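Side-chain contacts in homospermidine synthase (Legionella pneumophila subsp. pneumophila str. Philadelphia 1, PDB 2PH5), which binds NAD and probably catalyses the NAD-dependent formation of the polyamine homospermidine from putrescine: residues Trp226-Leu231 against Asn343-Ile348; Pro261-Tyr266 against Leu299-Thr304; Ala170-Ala175 against Asn183-Ala188. All coordinates share one frame; numbering follows the deposited sequence.

Overall arrangement
All three contacts lie in the C-terminal saccharopine-dehydrogenase-like region, each made by only a few residues, and no two share a helix or strand. Contact 1 is at the surface near NAD and sets a helix start against a strand by mixed apolar and amide packing. Contact 2 is buried, about 30 Å from it between centres, on the opposite side of the chain's centre; there a strand entry meets the end of helix 295-302 through a cysteine. Contact 3, also at the surface, is apolar: a helix against the loop that follows it. Contacts 2 and 3 are joined by packing, Phe302 CD1 lying 3.5 Å from Ala188 CB and Leu303 resting on Leu171, whereas contact 1 touches neither.

Contact 1: Trp226-Leu231 against Asn343-Ile348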
loop_
_atom_site.group_PDB
_atom_site.type_symbol
_atom_site.label_atom_id
_atom_site.label_comp_id
_atom_site.label_asym_id
_atom_site.label_seq_id
_atom_site.Cartn_x
_atom_site.Cartn_y
_atom_site.Cartn_z
ATOM N N TRP A 226 7.763 -14.624 3.820
ATOM C CA TRP A 226 8.681 -15.111 4.845
ATOM C C TRP A 226 8.175 -14.627 6.196
ATOM O O TRP A 226 7.062 -14.109 6.285
ATOM C CB TRP A 226 10.114 -14.631 4.617
ATOM C CG TRP A 226 10.259 -13.176 4.338
ATOM C CD1 TRP A 226 9.871 -12.521 3.209
ATOM C CD2 TRP A 226 10.897 -12.199 5.172
ATOM N NE1 TRP A 226 10.229 -11.198 3.281
ATOM C CE2 TRP A 226 10.860 -10.969 4.471
ATOM C CE3 TRP A 226 11.498 -12.242 6.440
ATOM C CZ2 TRP A 226 11.406 -9.786 4.997
ATOM C CZ3 TRP A 226 12.041 -11.060 6.963
ATOM C CH2 TRP A 226 11.989 -9.853 6.236
ATOM N N SER A 227 8.979 -14.788 7.241
ATOM C CA SER A 227 8.555 -14.380 8.573
ATOM C C SER A 227 7.930 -12.994 8.673
ATOM O O SER A 227 8.586 -11.983 8.406
ATOM C CB SER A 227 9.716 -14.443 9.555
ATOM O OG SER A 227 9.289 -13.979 10.820
ATOM N N ALA A 228 6.664 -12.952 9.079
ATOM C CA ALA A 228 5.980 -11.679 9.228
ATOM C C ALA A 228 6.670 -10.849 10.318
ATOM O O ALA A 228 6.898 -9.652 10.139
ATOM C CB ALA A 228 4.508 -11.894 9.569
ATOM N N ASN A 229 7.026 -11.475 11.438
ATOM C CA ASN A 229 7.692 -10.733 12.505
ATOM C C ASN A 229 9.055 -10.184 12.094
ATOM O O ASN A 229 9.443 -9.101 12.530
ATOM C CB ASN A 229 7.829 -11.581 13.772
ATOM C CG ASN A 229 6.696 -11.331 14.750
ATOM O OD1 ASN A 229 6.456 -10.187 15.152
ATOM N ND2 ASN A 229 5.997 -12.385 15.134
ATOM N N GLY A 230 9.780 -10.922 11.260
ATOM C CA GLY A 230 11.064 -10.426 10.810
ATOM C C GLY A 230 10.866 -9.119 10.052
ATOM O O GLY A 230 11.542 -8.124 10.319
ATOM N N LEU A 231 9.927 -9.103 9.109
ATOM C CA LEU A 231 9.683 -7.889 8.334
ATOM C C LEU A 231 9.187 -6.741 9.214
ATOM O O LEU A 231 9.655 -5.612 9.093
ATOM C CB LEU A 231 8.686 -8.160 7.209
ATOM C CG LEU A 231 8.330 -6.978 6.302
ATOM C CD1 LEU A 231 9.570 -6.433 5.597
ATOM C CD2 LEU A 231 7.304 -7.452 5.296
ATOM N N ASN A 343 -2.822 -8.936 15.243
ATOM C CA ASN A 343 -2.842 -10.033 16.203
ATOM C C ASN A 343 -2.630 -11.390 15.526
ATOM O O ASN A 343 -2.487 -12.413 16.202
ATOM C CB ASN A 343 -4.162 -10.036 16.984
ATOM C CG ASN A 343 -4.332 -8.791 17.838
ATOM O OD1 ASN A 343 -3.372 -8.308 18.449
ATOM N ND2 ASN A 343 -5.556 -8.271 17.901
ATOM N N LYS A 344 -2.583 -11.397 14.197
ATOM C CA LYS A 344 -2.403 -12.644 13.466
ATOM C C LYS A 344 -1.328 -12.545 12.378
ATOM O O LYS A 344 -1.204 -11.521 11.714
ATOM C CB LYS A 344 -3.742 -13.050 12.851
ATOM C CG LYS A 344 -4.007 -14.525 12.864
ATOM C CD LYS A 344 -3.031 -15.242 11.950
ATOM C CE LYS A 344 -2.765 -16.668 12.428
ATOM N NZ LYS A 344 -2.004 -16.679 13.719
ATOM N N ASN A 345 -0.544 -13.609 12.212
ATOM C CA ASN A 345 0.498 -13.651 11.187
ATOM C C ASN A 345 0.267 -14.863 10.289
ATOM O O ASN A 345 -0.234 -15.895 10.736
ATOM C CB ASN A 345 1.894 -13.773 11.801
ATOM C CG ASN A 345 2.405 -12.467 12.354
ATOM O OD1 ASN A 345 2.098 -11.402 11.833
ATOM N ND2 ASN A 345 3.212 -12.540 13.397
ATOM N N ARG A 346 0.637 -14.748 9.021
ATOM C CA ARG A 346 0.462 -15.864 8.116
ATOM C C ARG A 346 1.578 -15.900 7.091
ATOM O O ARG A 346 1.993 -14.860 6.586
ATOM C CB ARG A 346 -0.900 -15.779 7.418
ATOM C CG ARG A 346 -1.186 -16.952 6.486
ATOM C CD ARG A 346 -2.669 -17.091 6.188
ATOM N NE ARG A 346 -3.214 -15.898 5.538
ATOM C CZ ARG A 346 -3.334 -15.742 4.223
ATOM N NH1 ARG A 346 -3.841 -14.618 3.737
ATOM N NH2 ARG A 346 -2.960 -16.714 3.398
ATOM N N LEU A 347 2.084 -17.100 6.812
ATOM C CA LEU A 347 3.147 -17.292 5.828
ATOM C C LEU A 347 2.525 -17.864 4.567
ATOM O O LEU A 347 1.979 -18.973 4.580
ATOM C CB LEU A 347 4.202 -18.278 6.351
ATOM C CG LEU A 347 5.258 -18.837 5.367
ATOM C CD1 LEU A 347 6.228 -17.742 4.920
ATOM C CD2 LEU A 347 6.038 -19.964 6.061
ATOM N N ILE A 348 2.598 -17.120 3.474
ATOM C CA ILE A 348 2.027 -17.636 2.249
ATOM C C ILE A 348 2.999 -18.546 1.526
ATOM O O ILE A 348 4.122 -18.166 1.197
ATOM C CB ILE A 348 1.557 -16.513 1.325
ATOM C CG1 ILE A 348 2.643 -15.439 1.195
ATOM C CG2 ILE A 348 0.265 -15.950 1.870
ATOM C CD1 ILE A 348 2.385 -14.427 0.086
#
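Leu347 and Trp226 make the apolar end of this contact, where strand 344-347 runs past the start of helix 228-236. With CG anti to the backbone N (chi1 168°), Leu347 brings CD1 over the backbone of Trp226, 3.6 Å from its CA. The Leu347 side chain also comes within about 4 Å of that of Cys23, an NAD-binding residue. CB leaves the Trp226 backbone away from the strand, and the indole NE1 is hydrogen-bonded to Tyr321 OH. Further along, the methyl of Ala228 faces the strand and packs on Asn345, its CB 3.9 Å from Asn345 CB and 3.5 Å from Asn345 CG. Phe222, from the strand that pairs in parallel with 344-347, touches both side chains.

The polar part is less certain. The amides of Asn229 and Asn345 meet with their planes 88° apart, nearly perpendicular. The Asn345 amide is probably turned over in the model, so its exact pairing with Asn229 stays open.

Capping fixes the helix start. Ser227 OG accepts from Gly230 N at 3.1 Å, with an N-H...O angle of 158°, and Ser227 also touches NAD. Arg346, its CB directed away from the helix, forms salt bridges to Glu221 and Glu351, one of them a tie to the neighbouring strand.

Methyl packing and the approach of two amides thus share the joining. The clear polar bonds, the serine cap and the arginine salt bridges, are made within one segment or to residues beyond both, so the link between helix start and strand rests on close packing and an undecided amide pair.

Contact 2: Pro261-Tyr266 against Leu299-Thr304; sequences PQCAIY and LTNFLT
Cys263 and Thr300 mark the closest backbone approach, 7.0 Å between CA atoms, where the turn leading into strand 264-267 meets the last turn of helix 295-302. Leu303 is the first residue to leave helical geometry. Thr300 O, near the helix end, accepts from two donors on opposite faces of its carbonyl plane: Leu303 N at 3.0 Å and Thr304 OG1 at 2.8 Å. The hydroxyl stands 41° out of that plane.

Cys263 carries the contact. Its SG sits between the backbone N and the carbonyl carbon (chi1 71°), and both CB and SG press on the helix. Thr300 offers its methyl, CG2 lying 3.6 Å from Cys263 CB, while its hydroxyl is hydrogen-bonded back to Thr296 O within the helix. Asn301 reaches in from the next position, OD1 3.3 Å from Cys263 SG, a distance that leaves the nature of the approach open.

Around this buried patch, Arg314 of strand 311-322 touches both Cys263 and Thr300, and Val317 of the same strand touches Thr300. Ile297, one turn earlier in helix 295-302, packs on Pro261, Cys263 and Ala264, and the Cys263 backbone is hydrogen-bonded to that of Trp243, just past strand 238-242.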
loop_
_atom_site.group_PDB
_atom_site.type_symbol
_atom_site.label_atom_id
_atom_site.label_comp_id
_atom_site.label_asym_id
_atom_site.label_seq_id
_atom_site.Cartn_x
_atom_site.Cartn_y
_atom_site.Cartn_z
ATOM N N PRO A 261 28.907 2.598 14.711
ATOM C CA PRO A 261 29.632 2.388 13.449
ATOM C C PRO A 261 29.895 3.720 12.744
ATOM O O PRO A 261 28.968 4.494 12.499
ATOM C CB PRO A 261 28.688 1.478 12.665
ATOM C CG PRO A 261 27.334 1.913 13.145
ATOM C CD PRO A 261 27.543 2.040 14.633
ATOM N N GLN A 262 31.160 3.979 12.421
ATOM C CA GLN A 262 31.562 5.228 11.766
ATOM C C GLN A 262 30.998 5.405 10.351
ATOM O O GLN A 262 30.748 6.527 9.912
ATOM C CB GLN A 262 33.097 5.327 11.726
ATOM C CG GLN A 262 33.781 4.184 10.958
ATOM C CD GLN A 262 35.284 4.387 10.772
ATOM O OE1 GLN A 262 36.044 4.451 11.744
ATOM N NE2 GLN A 262 35.714 4.489 9.520
ATOM N N CYS A 263 30.792 4.290 9.654
ATOM C CA CYS A 263 30.275 4.293 8.286
ATOM C C CYS A 263 28.761 4.464 8.172
ATOM O O CYS A 263 28.263 4.841 7.111
ATOM C CB CYS A 263 30.639 2.984 7.598
ATOM S SG CYS A 263 29.688 1.577 8.242
ATOM N N ALA A 264 28.032 4.180 9.249
ATOM C CA ALA A 264 26.573 4.263 9.217
ATOM C C ALA A 264 25.938 5.587 9.602
ATOM O O ALA A 264 26.443 6.345 10.433
ATOM C CB ALA A 264 25.966 3.151 10.068
ATOM N N ILE A 265 24.796 5.831 8.985
ATOM C CA ILE A 265 24.024 7.026 9.223
ATOM C C ILE A 265 22.611 6.521 9.488
ATOM O O ILE A 265 22.210 5.475 8.977
ATOM C CB ILE A 265 24.077 7.952 7.983
ATOM C CG1 ILE A 265 23.147 9.143 8.166
ATOM C CG2 ILE A 265 23.705 7.176 6.724
ATOM C CD1 ILE A 265 23.028 9.990 6.918
ATOM N N TYR A 266 21.866 7.232 10.318
ATOM C CA TYR A 266 20.513 6.802 10.615
ATOM C C TYR A 266 19.524 7.901 10.317
ATOM O O TYR A 266 19.895 9.059 10.152
ATOM C CB TYR A 266 20.401 6.362 12.078
ATOM C CG TYR A 266 21.258 5.158 12.394
ATOM C CD1 TYR A 266 22.641 5.282 12.533
ATOM C CD2 TYR A 266 20.702 3.880 12.471
ATOM C CE1 TYR A 266 23.450 4.168 12.730
ATOM C CE2 TYR A 266 21.505 2.758 12.667
ATOM C CZ TYR A 266 22.875 2.911 12.793
ATOM O OH TYR A 266 23.672 1.806 12.947
ATOM N N LEU A 299 29.193 -4.833 4.834
ATOM C CA LEU A 299 29.519 -4.650 3.424
ATOM C C LEU A 299 30.201 -3.313 3.188
ATOM O O LEU A 299 31.190 -3.235 2.464
ATOM C CB LEU A 299 28.261 -4.731 2.552
ATOM C CG LEU A 299 27.663 -6.125 2.389
ATOM C CD1 LEU A 299 26.384 -6.061 1.567
ATOM C CD2 LEU A 299 28.689 -7.030 1.728
ATOM N N THR A 300 29.667 -2.261 3.797
ATOM C CA THR A 300 30.234 -0.928 3.636
ATOM C C THR A 300 31.719 -0.906 4.011
ATOM O O THR A 300 32.553 -0.451 3.224
ATOM C CB THR A 300 29.469 0.106 4.483
ATOM O OG1 THR A 300 28.105 0.157 4.053
ATOM C CG2 THR A 300 30.088 1.480 4.327
ATOM N N ASN A 301 32.040 -1.403 5.205
ATOM C CA ASN A 301 33.417 -1.452 5.670
ATOM C C ASN A 301 34.243 -2.340 4.742
ATOM O O ASN A 301 35.392 -2.035 4.435
ATOM C CB ASN A 301 33.486 -1.995 7.104
ATOM C CG ASN A 301 32.917 -1.024 8.132
ATOM O OD1 ASN A 301 32.607 0.125 7.810
ATOM N ND2 ASN A 301 32.794 -1.478 9.374
ATOM N N PHE A 302 33.647 -3.437 4.289
ATOM C CA PHE A 302 34.328 -4.364 3.392
ATOM C C PHE A 302 34.743 -3.666 2.098
ATOM O O PHE A 302 35.696 -4.077 1.449
ATOM C CB PHE A 302 33.408 -5.543 3.063
ATOM C CG PHE A 302 34.062 -6.615 2.238
ATOM C CD1 PHE A 302 35.047 -7.434 2.792
ATOM C CD2 PHE A 302 33.686 -6.819 0.912
ATOM C CE1 PHE A 302 35.650 -8.446 2.038
ATOM C CE2 PHE A 302 34.280 -7.824 0.151
ATOM C CZ PHE A 302 35.266 -8.640 0.718
ATOM N N LEU A 303 34.029 -2.609 1.726
ATOM C CA LEU A 303 34.347 -1.876 0.502
ATOM C C LEU A 303 34.881 -0.485 0.802
ATOM O O LEU A 303 34.799 0.416 -0.031
ATOM C CB LEU A 303 33.112 -1.761 -0.386
ATOM C CG LEU A 303 32.593 -3.104 -0.885
ATOM C CD1 LEU A 303 31.243 -2.915 -1.565
ATOM C CD2 LEU A 303 33.621 -3.717 -1.840
ATOM N N THR A 304 35.421 -0.323 2.005
ATOM C CA THR A 304 35.984 0.946 2.432
ATOM C C THR A 304 37.476 0.973 2.111
ATOM O O THR A 304 38.128 -0.069 2.065
ATOM C CB THR A 304 35.786 1.156 3.951
ATOM O OG1 THR A 304 34.397 1.356 4.225
ATOM C CG2 THR A 304 36.574 2.364 4.441
#

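Contact 3: Ala170-Ala175 against Asn183-Ala188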
loop_
_atom_site.group_PDB
_atom_site.type_symbol
_atom_site.label_atom_id
_atom_site.label_comp_id
_atom_site.label_asym_id
_atom_site.label_seq_id
_atom_site.Cartn_x
_atom_site.Cartn_y
_atom_site.Cartn_z
ATOM N N ALA A 170 29.321 -9.196 -9.512
ATOM C CA ALA A 170 29.033 -8.019 -10.325
ATOM C C ALA A 170 30.280 -7.158 -10.495
ATOM O O ALA A 170 30.553 -6.645 -11.582
ATOM C CB ALA A 170 27.910 -7.201 -9.686
ATOM N N LEU A 171 31.030 -6.999 -9.411
ATOM C CA LEU A 171 32.250 -6.209 -9.441
ATOM C C LEU A 171 33.188 -6.741 -10.524
ATOM O O LEU A 171 33.791 -5.968 -11.267
ATOM C CB LEU A 171 32.926 -6.247 -8.066
ATOM C CG LEU A 171 33.169 -4.903 -7.360
ATOM C CD1 LEU A 171 32.025 -3.967 -7.612
ATOM C CD2 LEU A 171 33.369 -5.127 -5.869
ATOM N N LEU A 172 33.297 -8.060 -10.633
ATOM C CA LEU A 172 34.169 -8.637 -11.648
ATOM C C LEU A 172 33.567 -8.502 -13.046
ATOM O O LEU A 172 34.280 -8.169 -13.992
ATOM C CB LEU A 172 34.459 -10.113 -11.340
ATOM C CG LEU A 172 35.160 -10.447 -10.021
ATOM C CD1 LEU A 172 35.298 -11.952 -9.899
ATOM C CD2 LEU A 172 36.525 -9.771 -9.942
ATOM N N ASN A 173 32.265 -8.758 -13.183
ATOM C CA ASN A 173 31.632 -8.641 -14.495
ATOM C C ASN A 173 31.777 -7.233 -15.058
ATOM O O ASN A 173 32.116 -7.057 -16.224
ATOM C CB ASN A 173 30.147 -9.013 -14.441
ATOM C CG ASN A 173 29.927 -10.486 -14.218
ATOM O OD1 ASN A 173 30.864 -11.279 -14.273
ATOM N ND2 ASN A 173 28.681 -10.868 -13.979
ATOM N N ILE A 174 31.525 -6.226 -14.232
ATOM C CA ILE A 174 31.643 -4.851 -14.695
ATOM C C ILE A 174 33.074 -4.571 -15.144
ATOM O O ILE A 174 33.304 -3.762 -16.039
ATOM C CB ILE A 174 31.269 -3.847 -13.591
ATOM C CG1 ILE A 174 29.810 -4.055 -13.170
ATOM C CG2 ILE A 174 31.488 -2.423 -14.096
ATOM C CD1 ILE A 174 29.392 -3.220 -11.979
ATOM N N ALA A 175 34.032 -5.242 -14.511
ATOM C CA ALA A 175 35.441 -5.079 -14.847
ATOM C C ALA A 175 35.736 -5.649 -16.238
ATOM O O ALA A 175 36.427 -5.016 -17.032
ATOM C CB ALA A 175 36.319 -5.761 -13.792
ATOM N N ASN A 183 43.369 -9.854 -11.686
ATOM C CA ASN A 183 43.226 -11.112 -10.969
ATOM C C ASN A 183 42.112 -10.966 -9.941
ATOM O O ASN A 183 41.846 -9.866 -9.459
ATOM C CB ASN A 183 44.531 -11.483 -10.256
ATOM C CG ASN A 183 45.741 -11.423 -11.173
ATOM O OD1 ASN A 183 46.207 -10.341 -11.536
ATOM N ND2 ASN A 183 46.255 -12.588 -11.554
ATOM N N ARG A 184 41.460 -12.077 -9.614
ATOM C CA ARG A 184 40.381 -12.059 -8.636
ATOM C C ARG A 184 40.968 -11.615 -7.296
ATOM O O ARG A 184 41.803 -12.310 -6.718
ATOM C CB ARG A 184 39.766 -13.457 -8.512
ATOM C CG ARG A 184 38.333 -13.457 -7.997
ATOM C CD ARG A 184 38.209 -14.082 -6.618
ATOM N NE ARG A 184 38.439 -15.524 -6.626
ATOM C CZ ARG A 184 37.735 -16.402 -7.340
ATOM N NH1 ARG A 184 38.021 -17.699 -7.272
ATOM N NH2 ARG A 184 36.752 -15.990 -8.129
ATOM N N PRO A 185 40.537 -10.447 -6.789
ATOM C CA PRO A 185 41.021 -9.904 -5.515
ATOM C C PRO A 185 40.819 -10.847 -4.338
ATOM O O PRO A 185 39.894 -11.656 -4.336
ATOM C CB PRO A 185 40.231 -8.605 -5.371
ATOM C CG PRO A 185 38.970 -8.893 -6.108
ATOM C CD PRO A 185 39.446 -9.618 -7.327
ATOM N N LYS A 186 41.690 -10.744 -3.338
ATOM C CA LYS A 186 41.584 -11.610 -2.169
ATOM C C LYS A 186 41.085 -10.886 -0.929
ATOM O O LYS A 186 39.950 -11.076 -0.495
ATOM C CB LYS A 186 42.930 -12.267 -1.854
ATOM C CG LYS A 186 43.545 -13.034 -3.011
ATOM C CD LYS A 186 44.447 -12.142 -3.849
ATOM C CE LYS A 186 45.653 -11.681 -3.047
ATOM N NZ LYS A 186 46.476 -12.832 -2.568
ATOM N N ASN A 187 41.939 -10.059 -0.350
ATOM C CA ASN A 187 41.573 -9.331 0.850
ATOM C C ASN A 187 40.493 -8.291 0.565
ATOM O O ASN A 187 40.188 -7.985 -0.594
ATOM C CB ASN A 187 42.809 -8.646 1.407
ATOM C CG ASN A 187 43.445 -7.736 0.399
ATOM O OD1 ASN A 187 42.886 -6.701 0.050
ATOM N ND2 ASN A 187 44.609 -8.125 -0.100
ATOM N N ALA A 188 39.926 -7.743 1.635
ATOM C CA ALA A 188 38.881 -6.728 1.535
ATOM C C ALA A 188 39.377 -5.477 0.814
ATOM O O ALA A 188 38.683 -4.933 -0.045
ATOM C CB ALA A 188 38.385 -6.363 2.929
#
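Leu172 lies against Arg184 and Pro185 in a helix-loop-helix connection: helix 158-176 carries the leucine near its C-terminal end, and the other two belong to the loop that turns back to helix 188-197. The CB of Leu172 points toward the loop. From there CG swings anti to the carbonyl carbon (chi1 -61°), and CD1 lies anti to CA (chi2 178°), which directs it to Arg184, while CD2 is turned to Pro185.

CD1 meets the aliphatic root of Arg184, 3.9 Å from its CG, the two side chains passing at a slant. The arginine supplies only this methylene to the leucine. Its chain bends at chi2 and chi3 and carries the guanidinium off to a salt bridge between NH1 and Asp422 OD1, just ahead of helix 423-430. His423, the first residue of that helix, touches both Leu172 and Arg184 and extends the patch.

CD2 meets the ring of Pro185, 3.9 Å from its CD, as the two side chains slide past each other in opposite directions. The proline ring in turn packs on Trp191 and Glu190 of helix 188-197, and Trp191 also touches Leu171, the neighbour of Leu172. Trp191 thus bridges from its own helix to both the loop proline and helix 158-176.

The contact is small, apolar and near the surface, away from the NAD site, and it joins the loop to the helix from which it departs. Past it, the loop ends in a polar helix start. Asn187 holds the N-cap position, its OD1 accepting from Glu190 N, and Glu190 OE1 in return accepts from the backbone N of Lys186.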